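Local coordinates for protein tryptophanyl-tRNA synthetase (Mycoplasma pneumoniae, PDB 2YY5) that probably catalyses the ATP-dependent attachment of tryptophan to its cognate tRNA, working as a homodimeric class I aminoacyl-tRNA synthetase, at residues Val42-Ser47 / Leu82-Leu87. The protein carries 1 engineered substitution. Residues are numbered along the deposited sequence; the frame is centred on the assembly and turned at random.
Sequences VADLHS and LQSDLL. With WSA (5'-O-[(L-tryptophylamino)sulfonyl]adenosine), chain J.
Two parallel strands of the class I nucleotide-binding fold end side by side, and the turns that follow them lock together through Gln-83 and Asp-44. Val-42 O accepts from Gln-83 N across the strands (3.1 Å) and from Asp-44 N in the inverse gamma turn centred on Ala-43. Packing is densest around Gln-83, which buries more surface in this contact than any other residue; its extended carbon chain (chi1 -178°, chi2 179°) crosses Leu-45 obliquely. Its OE1 takes Leu-45 N at 3.0 Å, the donor standing well above the amide plane. Asp-44, with CG in the crowded position between N and carbonyl carbon (chi1 57°), grips the 3-10 turn with both oxygens: OD2 receives Ser-84 N at 3.0 Å and OD1 receives Ser-84 OG, each on a syn lone pair. Beyond Ser-84 the segments diverge; Asp-85 and Leu-87 are partly exposed, and Asp-85 OD2 accepts from Ser-344 N of the second subunit. At the pocket end, CD1 of the tryptophanyl indole lies over one face of the His-46 ring, toward its rim. Asp-142, the predicted tryptophan-binding residue, bonds His-46 NE2 and, weakly, Gln-83 NE2. Holding Leu-45 N through OE1, Gln-83 is thus probably second shell to Asp-142.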
ATOM      1  N   VAL B  42       6.591  13.189  10.062  1.00 11.38           N
ATOM      2  CA  VAL B  42       5.307  13.046  10.719  1.00 15.12           C
ATOM      3  C   VAL B  42       4.667  11.888   9.965  1.00 13.82           C
ATOM      4  O   VAL B  42       4.286  12.027   8.810  1.00 12.71           O
ATOM      5  CB  VAL B  42       4.469  14.327  10.539  1.00 21.08           C
ATOM      6  CG1 VAL B  42       3.065  14.138  11.123  1.00 23.62           C
ATOM      7  CG2 VAL B  42       5.185  15.492  11.201  1.00 18.15           C
ATOM      8  N   ALA B  43       4.562  10.741  10.622  1.00 14.37           N
ATOM      9  CA  ALA B  43       4.013   9.551   9.991  1.00 18.94           C
ATOM     10  C   ALA B  43       2.473   9.506   9.884  1.00 18.88           C
ATOM     11  O   ALA B  43       1.822   8.634  10.462  1.00 15.86           O
ATOM     12  CB  ALA B  43       4.537   8.321  10.724  1.00 18.36           C
ATOM     13  N   ASP B  44       1.905  10.431   9.113  1.00 20.29           N
ATOM     14  CA  ASP B  44       0.454  10.511   8.946  1.00 22.80           C
ATOM     15  C   ASP B  44      -0.174   9.383   8.124  1.00 22.98           C
ATOM     16  O   ASP B  44      -1.396   9.283   8.045  1.00 25.58           O
ATOM     17  CB  ASP B  44       0.061  11.860   8.342  1.00 19.09           C
ATOM     18  CG  ASP B  44       0.742  12.133   7.008  1.00 24.78           C
ATOM     19  OD1 ASP B  44       0.217  12.978   6.256  1.00 23.89           O
ATOM     20  OD2 ASP B  44       1.800  11.523   6.717  1.00 21.12           O
ATOM     21  N   LEU B  45       0.650   8.544   7.507  1.00 22.70           N
ATOM     22  CA  LEU B  45       0.138   7.416   6.734  1.00 19.73           C
ATOM     23  C   LEU B  45      -0.123   6.262   7.703  1.00 19.47           C
ATOM     24  O   LEU B  45      -0.868   5.334   7.398  1.00 25.65           O
ATOM     25  CB  LEU B  45       1.141   7.001   5.648  1.00 15.08           C
ATOM     26  CG  LEU B  45       1.355   8.043   4.539  1.00 15.87           C
ATOM     27  CD1 LEU B  45       2.378   7.534   3.556  1.00 19.02           C
ATOM     28  CD2 LEU B  45       0.042   8.340   3.823  1.00  9.77           C
ATOM     29  N   HIS B  46       0.491   6.346   8.882  1.00 22.16           N
ATOM     30  CA  HIS B  46       0.332   5.345   9.932  1.00 20.23           C
ATOM     31  C   HIS B  46      -0.865   5.706  10.794  1.00 19.41           C
ATOM     32  O   HIS B  46      -1.501   4.840  11.388  1.00 25.02           O
ATOM     33  CB  HIS B  46       1.598   5.275  10.793  1.00 16.84           C
ATOM     34  CG  HIS B  46       2.730   4.559  10.125  1.00 19.27           C
ATOM     35  ND1 HIS B  46       2.827   3.185  10.102  1.00 15.56           N
ATOM     36  CD2 HIS B  46       3.768   5.020   9.390  1.00 19.46           C
ATOM     37  CE1 HIS B  46       3.873   2.832   9.379  1.00 15.04           C
ATOM     38  NE2 HIS B  46       4.462   3.925   8.934  1.00 14.81           N
ATOM     39  N   SER B  47      -1.179   6.995  10.838  1.00 21.47           N
ATOM     40  CA  SER B  47      -2.299   7.488  11.631  1.00 21.94           C
ATOM     41  C   SER B  47      -3.652   7.099  11.043  1.00 20.90           C
ATOM     42  O   SER B  47      -4.581   6.760  11.780  1.00 23.34           O
ATOM     43  CB  SER B  47      -2.214   9.009  11.760  1.00  8.11           C
ATOM     44  OG  SER B  47      -1.030   9.370  12.430  1.00 16.68           O
ATOM     45  N   LEU B  82       6.600  15.618   6.011  1.00 12.99           N
ATOM     46  CA  LEU B  82       5.322  14.952   6.244  1.00 12.87           C
ATOM     47  C   LEU B  82       5.253  13.755   5.309  1.00 16.47           C
ATOM     48  O   LEU B  82       5.218  13.916   4.090  1.00 17.41           O
ATOM     49  CB  LEU B  82       4.150  15.892   5.957  1.00 13.21           C
ATOM     50  CG  LEU B  82       2.780  15.255   6.215  1.00 14.24           C
ATOM     51  CD1 LEU B  82       2.618  15.083   7.711  1.00 10.15           C
ATOM     52  CD2 LEU B  82       1.647  16.113   5.659  1.00 10.55           C
ATOM     53  N   GLN B  83       5.241  12.560   5.895  1.00 14.93           N
ATOM     54  CA  GLN B  83       5.199  11.304   5.151  1.00 15.97           C
ATOM     55  C   GLN B  83       4.299  11.314   3.908  1.00 14.81           C
ATOM     56  O   GLN B  83       4.718  10.914   2.825  1.00 11.56           O
ATOM     57  CB  GLN B  83       4.780  10.169   6.099  1.00 17.25           C
ATOM     58  CG  GLN B  83       4.742   8.781   5.471  1.00 14.06           C
ATOM     59  CD  GLN B  83       4.340   7.713   6.469  1.00 15.85           C
ATOM     60  OE1 GLN B  83       3.625   7.989   7.428  1.00 15.19           O
ATOM     61  NE2 GLN B  83       4.782   6.484   6.238  1.00 13.98           N
ATOM     62  N   SER B  84       3.068  11.778   4.060  1.00 17.21           N
ATOM     63  CA  SER B  84       2.141  11.811   2.939  1.00 15.82           C
ATOM     64  C   SER B  84       2.559  12.739   1.794  1.00 19.67           C
ATOM     65  O   SER B  84       2.005  12.639   0.695  1.00 18.50           O
ATOM     66  CB  SER B  84       0.734  12.201   3.430  1.00 19.98           C
ATOM     67  OG  SER B  84       0.676  13.551   3.875  1.00 14.63           O
ATOM     68  N   ASP B  85       3.508  13.648   2.035  1.00 15.60           N
ATOM     69  CA  ASP B  85       3.952  14.562   0.976  1.00 14.17           C
ATOM     70  C   ASP B  85       4.791  13.837  -0.063  1.00 18.01           C
ATOM     71  O   ASP B  85       5.048  14.370  -1.144  1.00 20.13           O
ATOM     72  CB  ASP B  85       4.769  15.724   1.550  1.00 16.98           C
ATOM     73  CG  ASP B  85       3.907  16.905   1.970  1.00 22.22           C
ATOM     74  OD1 ASP B  85       4.395  17.740   2.759  1.00 26.41           O
ATOM     75  OD2 ASP B  85       2.753  17.012   1.506  1.00 20.36           O
ATOM     76  N   LEU B  86       5.226  12.626   0.275  1.00 13.67           N
ATOM     77  CA  LEU B  86       6.031  11.821  -0.633  1.00 14.99           C
ATOM     78  C   LEU B  86       5.371  10.518  -1.101  1.00 13.09           C
ATOM     79  O   LEU B  86       5.309   9.537  -0.365  1.00 11.55           O
ATOM     80  CB  LEU B  86       7.381  11.480   0.011  1.00 12.49           C
ATOM     81  CG  LEU B  86       8.412  12.599   0.144  1.00 20.51           C
ATOM     82  CD1 LEU B  86       7.904  13.649   1.121  1.00 14.06           C
ATOM     83  CD2 LEU B  86       9.742  12.016   0.619  1.00 19.46           C
ATOM     84  N   LEU B  87       4.891  10.500  -2.334  1.00 12.23           N
ATOM     85  CA  LEU B  87       4.301   9.285  -2.874  1.00 13.74           C
ATOM     86  C   LEU B  87       5.305   8.127  -2.806  1.00 18.85           C
ATOM     87  O   LEU B  87       4.911   6.954  -2.853  1.00 18.49           O
ATOM     88  CB  LEU B  87       3.873   9.512  -4.329  1.00 15.19           C
ATOM     89  CG  LEU B  87       2.475  10.090  -4.584  1.00 13.00           C
ATOM     90  CD1 LEU B  87       1.958  10.822  -3.365  1.00 12.19           C
ATOM     91  CD2 LEU B  87       2.536  10.997  -5.784  1.00 11.82           C
TER
HETATM   92  CD2 WSA J1351       8.398   5.046  12.531  1.00  8.48           C
HETATM   93  CE3 WSA J1351       9.385   5.261  13.486  1.00 13.39           C
HETATM   94  CZ3 WSA J1351      10.720   5.092  13.143  1.00  7.01           C
HETATM   95  CH2 WSA J1351      11.064   4.708  11.849  1.00  7.52           C
HETATM   96  CZ2 WSA J1351      10.075   4.493  10.897  1.00  8.15           C
HETATM   97  CE2 WSA J1351       8.739   4.663  11.241  1.00 10.33           C
HETATM   98  N11 WSA J1351       7.610   4.550  10.547  1.00  8.53           N
HETATM   99  CD1 WSA J1351       6.577   4.846  11.330  1.00  9.92           C
HETATM  100  CG  WSA J1351       7.013   5.156  12.550  1.00  7.70           C
HETATM  101  CB  WSA J1351       6.145   5.570  13.736  1.00 12.19           C
HETATM  102  CA  WSA J1351       6.266   4.578  14.896  1.00 17.01           C
HETATM  103  NH3 WSA J1351       5.888   3.228  14.460  1.00  5.23           N
HETATM  104  C   WSA J1351       5.342   5.030  16.030  1.00 18.47           C
HETATM  105  O   WSA J1351       4.134   4.831  15.958  1.00 36.46           O
HETATM  106  NS  WSA J1351       5.906   5.639  17.067  1.00 26.68           N
HETATM  107  S   WSA J1351       4.796   6.511  17.883  1.00 28.05           S
HETATM  108  O1S WSA J1351       4.195   7.550  16.984  1.00 10.99           O
HETATM  109  O2S WSA J1351       3.698   5.616  18.377  1.00 20.32           O
HETATM  110  O5' WSA J1351       5.495   7.124  18.973  1.00 17.98           O
HETATM  111  C5' WSA J1351       6.670   7.889  18.683  1.00  8.26           C
HETATM  112  C4' WSA J1351       7.935   7.403  19.398  1.00 17.17           C
HETATM  113  O4' WSA J1351       7.714   7.386  20.819  1.00 10.38           O
HETATM  114  C3' WSA J1351       8.366   5.988  19.005  1.00 19.43           C
HETATM  115  O3' WSA J1351       9.793   5.924  18.927  1.00 19.60           O
HETATM  116  C2' WSA J1351       7.877   5.169  20.198  1.00 23.26           C
HETATM  117  O2' WSA J1351       8.672   3.986  20.328  1.00 20.23           O
HETATM  118  C1' WSA J1351       8.242   6.146  21.314  1.00 10.25           C
HETATM  119  N9  WSA J1351       7.542   5.771  22.567  1.00 16.91           N
HETATM  120  C8  WSA J1351       6.232   5.568  22.675  1.00 12.79           C
HETATM  121  N7  WSA J1351       5.922   5.306  23.943  1.00 17.08           N
HETATM  122  C5  WSA J1351       7.050   5.344  24.649  1.00 11.42           C
HETATM  123  C4  WSA J1351       8.084   5.630  23.768  1.00 13.77           C
HETATM  124  N3  WSA J1351       9.338   5.721  24.241  1.00 14.55           N
HETATM  125  C2  WSA J1351       9.589   5.543  25.527  1.00 11.78           C
HETATM  126  N1  WSA J1351       8.626   5.272  26.390  1.00 19.08           N
HETATM  127  C6  WSA J1351       7.350   5.166  25.989  1.00 19.36           C
HETATM  128  N6  WSA J1351       6.379   4.908  26.865  1.00 22.81           N